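Local coordinates for penicillin-binding protein 2 (Pbp2) (PDB 5LP5) that probably cross-links peptidoglycan as a penicillin-binding transpeptidase of cell-wall synthesis and forms a complex with MreC, at residues L158-L163 / P271-N276. Numbering follows the deposited sequence.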
ATOM      1  N   LEU A 158      17.348   4.570  -1.574  1.00 38.12           N
ATOM      2  CA  LEU A 158      17.743   4.182  -2.907  1.00 40.28           C
ATOM      3  C   LEU A 158      16.940   4.987  -3.908  1.00 39.97           C
ATOM      4  O   LEU A 158      15.716   4.957  -3.878  1.00 42.50           O
ATOM      5  CB  LEU A 158      17.513   2.691  -3.130  1.00 40.20           C
ATOM      6  CG  LEU A 158      18.058   2.202  -4.468  1.00 41.76           C
ATOM      7  CD1 LEU A 158      19.578   2.187  -4.433  1.00 42.42           C
ATOM      8  CD2 LEU A 158      17.507   0.821  -4.779  1.00 44.10           C
ATOM      9  N   ALA A 159      17.642   5.711  -4.776  1.00 40.30           N
ATOM     10  CA  ALA A 159      17.024   6.442  -5.890  1.00 39.16           C
ATOM     11  C   ALA A 159      16.003   7.440  -5.393  1.00 35.75           C
ATOM     12  O   ALA A 159      15.060   7.790  -6.098  1.00 34.56           O
ATOM     13  CB  ALA A 159      16.373   5.476  -6.874  1.00 39.72           C
ATOM     14  N   SER A 160      16.206   7.909  -4.171  1.00 33.77           N
ATOM     15  CA  SER A 160      15.280   8.838  -3.562  1.00 33.44           C
ATOM     16  C   SER A 160      14.994  10.052  -4.444  1.00 33.97           C
ATOM     17  O   SER A 160      13.892  10.610  -4.389  1.00 38.40           O
ATOM     18  CB  SER A 160      15.795   9.277  -2.183  1.00 32.62           C
ATOM     19  OG  SER A 160      16.877  10.193  -2.256  1.00 29.86           O
ATOM     20  N   HIS A 161      15.968  10.464  -5.249  1.00 34.35           N
ATOM     21  CA  HIS A 161      15.793  11.644  -6.089  1.00 37.36           C
ATOM     22  C   HIS A 161      15.115  11.315  -7.414  1.00 36.03           C
ATOM     23  O   HIS A 161      14.753  12.202  -8.161  1.00 40.56           O
ATOM     24  CB  HIS A 161      17.127  12.383  -6.308  1.00 38.47           C
ATOM     25  CG  HIS A 161      17.586  13.176  -5.118  1.00 37.95           C
ATOM     26  ND1 HIS A 161      18.552  12.713  -4.253  1.00 38.16           N
ATOM     27  CD2 HIS A 161      17.214  14.393  -4.649  1.00 38.53           C
ATOM     28  CE1 HIS A 161      18.758  13.612  -3.308  1.00 39.70           C
ATOM     29  NE2 HIS A 161      17.957  14.639  -3.521  1.00 38.55           N
ATOM     30  N   VAL A 162      14.933  10.038  -7.701  1.00 36.90           N
ATOM     31  CA  VAL A 162      14.121   9.618  -8.843  1.00 36.20           C
ATOM     32  C   VAL A 162      12.681   9.391  -8.435  1.00 35.28           C
ATOM     33  O   VAL A 162      11.746   9.937  -9.038  1.00 38.14           O
ATOM     34  CB  VAL A 162      14.624   8.302  -9.453  1.00 36.49           C
ATOM     35  CG1 VAL A 162      13.733   7.900 -10.609  1.00 35.28           C
ATOM     36  CG2 VAL A 162      16.081   8.450  -9.900  1.00 38.73           C
ATOM     37  N   LEU A 163      12.505   8.574  -7.411  1.00 32.03           N
ATOM     38  CA  LEU A 163      11.178   8.145  -7.015  1.00 31.20           C
ATOM     39  C   LEU A 163      10.343   9.300  -6.469  1.00 32.42           C
ATOM     40  O   LEU A 163       9.206   9.506  -6.898  1.00 39.20           O
ATOM     41  CB  LEU A 163      11.288   7.020  -5.993  1.00 30.33           C
ATOM     42  CG  LEU A 163      12.087   5.788  -6.439  1.00 28.10           C
ATOM     43  CD1 LEU A 163      12.290   4.868  -5.262  1.00 28.27           C
ATOM     44  CD2 LEU A 163      11.378   5.065  -7.550  1.00 26.99           C
ATOM     45  N   PRO A 271      24.316  13.662  -1.421  1.00 27.77           N
ATOM     46  CA  PRO A 271      23.516  12.669  -0.716  1.00 28.51           C
ATOM     47  C   PRO A 271      22.111  12.418  -1.222  1.00 30.18           C
ATOM     48  O   PRO A 271      21.422  13.356  -1.591  1.00 34.31           O
ATOM     49  CB  PRO A 271      23.387  13.258   0.704  1.00 28.53           C
ATOM     50  CG  PRO A 271      24.311  14.407   0.784  1.00 28.45           C
ATOM     51  CD  PRO A 271      24.536  14.869  -0.608  1.00 28.03           C
ATOM     52  N   GLU A 272      21.695  11.152  -1.229  1.00 33.55           N
ATOM     53  CA  GLU A 272      20.275  10.780  -1.297  1.00 33.78           C
ATOM     54  C   GLU A 272      19.667  10.978   0.118  1.00 33.86           C
ATOM     55  O   GLU A 272      20.396  11.267   1.066  1.00 34.76           O
ATOM     56  CB  GLU A 272      20.115   9.310  -1.751  1.00 34.64           C
ATOM     57  CG  GLU A 272      20.750   8.922  -3.088  1.00 35.08           C
ATOM     58  CD  GLU A 272      19.853   9.167  -4.290  1.00 36.57           C
ATOM     59  OE1 GLU A 272      18.793   9.795  -4.112  1.00 38.13           O
ATOM     60  OE2 GLU A 272      20.209   8.742  -5.416  1.00 41.46           O
ATOM     61  N   TYR A 273      18.345  10.823   0.254  1.00 32.52           N
ATOM     62  CA  TYR A 273      17.667  10.867   1.564  1.00 31.96           C
ATOM     63  C   TYR A 273      16.588   9.792   1.648  1.00 29.44           C
ATOM     64  O   TYR A 273      16.166   9.264   0.632  1.00 26.82           O
ATOM     65  CB  TYR A 273      17.065  12.253   1.840  1.00 34.91           C
ATOM     66  CG  TYR A 273      15.969  12.685   0.883  1.00 36.81           C
ATOM     67  CD1 TYR A 273      14.627  12.539   1.213  1.00 38.81           C
ATOM     68  CD2 TYR A 273      16.275  13.239  -0.352  1.00 38.98           C
ATOM     69  CE1 TYR A 273      13.614  12.924   0.330  1.00 39.16           C
ATOM     70  CE2 TYR A 273      15.273  13.622  -1.238  1.00 40.97           C
ATOM     71  CZ  TYR A 273      13.943  13.464  -0.889  1.00 39.13           C
ATOM     72  OH  TYR A 273      12.964  13.826  -1.780  1.00 41.51           O
ATOM     73  N   ASN A 274      16.146   9.474   2.863  1.00 28.31           N
ATOM     74  CA  ASN A 274      15.270   8.320   3.098  1.00 27.20           C
ATOM     75  C   ASN A 274      13.813   8.685   2.963  1.00 27.06           C
ATOM     76  O   ASN A 274      13.220   9.276   3.869  1.00 26.93           O
ATOM     77  CB  ASN A 274      15.511   7.705   4.470  1.00 27.54           C
ATOM     78  CG  ASN A 274      14.651   6.471   4.722  1.00 27.77           C
ATOM     79  OD1 ASN A 274      13.705   6.172   3.989  1.00 24.71           O
ATOM     80  ND2 ASN A 274      14.996   5.731   5.778  1.00 29.70           N
ATOM     81  N   LEU A 275      13.229   8.250   1.849  1.00 27.44           N
ATOM     82  CA  LEU A 275      11.870   8.606   1.482  1.00 27.40           C
ATOM     83  C   LEU A 275      10.832   8.245   2.542  1.00 28.68           C
ATOM     84  O   LEU A 275       9.782   8.877   2.611  1.00 27.62           O
ATOM     85  CB  LEU A 275      11.509   7.947   0.166  1.00 26.88           C
ATOM     86  CG  LEU A 275      12.282   8.425  -1.064  1.00 28.14           C
ATOM     87  CD1 LEU A 275      12.040   7.448  -2.217  1.00 28.49           C
ATOM     88  CD2 LEU A 275      11.931   9.860  -1.496  1.00 28.19           C
ATOM     89  N   ASN A 276      11.110   7.230   3.366  1.00 30.11           N
ATOM     90  CA  ASN A 276      10.130   6.808   4.373  1.00 30.37           C
ATOM     91  C   ASN A 276       9.909   7.851   5.469  1.00 33.23           C
ATOM     92  O   ASN A 276       8.870   7.853   6.105  1.00 33.90           O
ATOM     93  CB  ASN A 276      10.543   5.496   5.017  1.00 28.85           C
ATOM     94  CG  ASN A 276      10.326   4.323   4.132  1.00 27.16           C
ATOM     95  OD1 ASN A 276       9.193   3.939   3.851  1.00 26.12           O
ATOM     96  ND2 ASN A 276      11.416   3.699   3.727  1.00 27.66           N
TER
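Ser160 and His161, at the start of the short helix 160-163, converge on OE1 of the Glu272 carboxylate, which accepts three hydrogen bonds. The hydroxyl OG of Ser160 donates to it on the anti side at 2.7 Å, the backbone N of His161 reaches its syn lone pair at 3.1 Å, and His161 ND1 comes from well above the carboxylate plane at 2.9 Å. A bend in the glutamate chain at chi2 (-87°) turns the carboxylate onto the helix start, where the N-H groups of the first turn would probably favour its negative charge; OE2 is held by the backbone N of Ser269. Ser160 OG also accepts from Tyr273 N at 3.0 Å in a nearly straight bond, so the hydroxyl links the Tyr273 amide to the carboxylate.

The helix belongs to the sequence assigned to the PBP dimerisation domain, whereas the loop follows outermost strand 264-270 of the transpeptidase sheet; the His-carboxylate hydrogen bond and its serine partner are buried where the two meet.

Aromatic and apolar contacts flank it. Tyr273 directs its edge at the face of the His161 imidazole in a T-shaped pair, planes at 80°, with CE2 3.7 Å from NE2. Farther along the loop, Leu275 packs its CG against Ser160 CB, while its CD1 lies 3.9 Å from CB of Leu163, the two leucine side chains crossing at about a right angle.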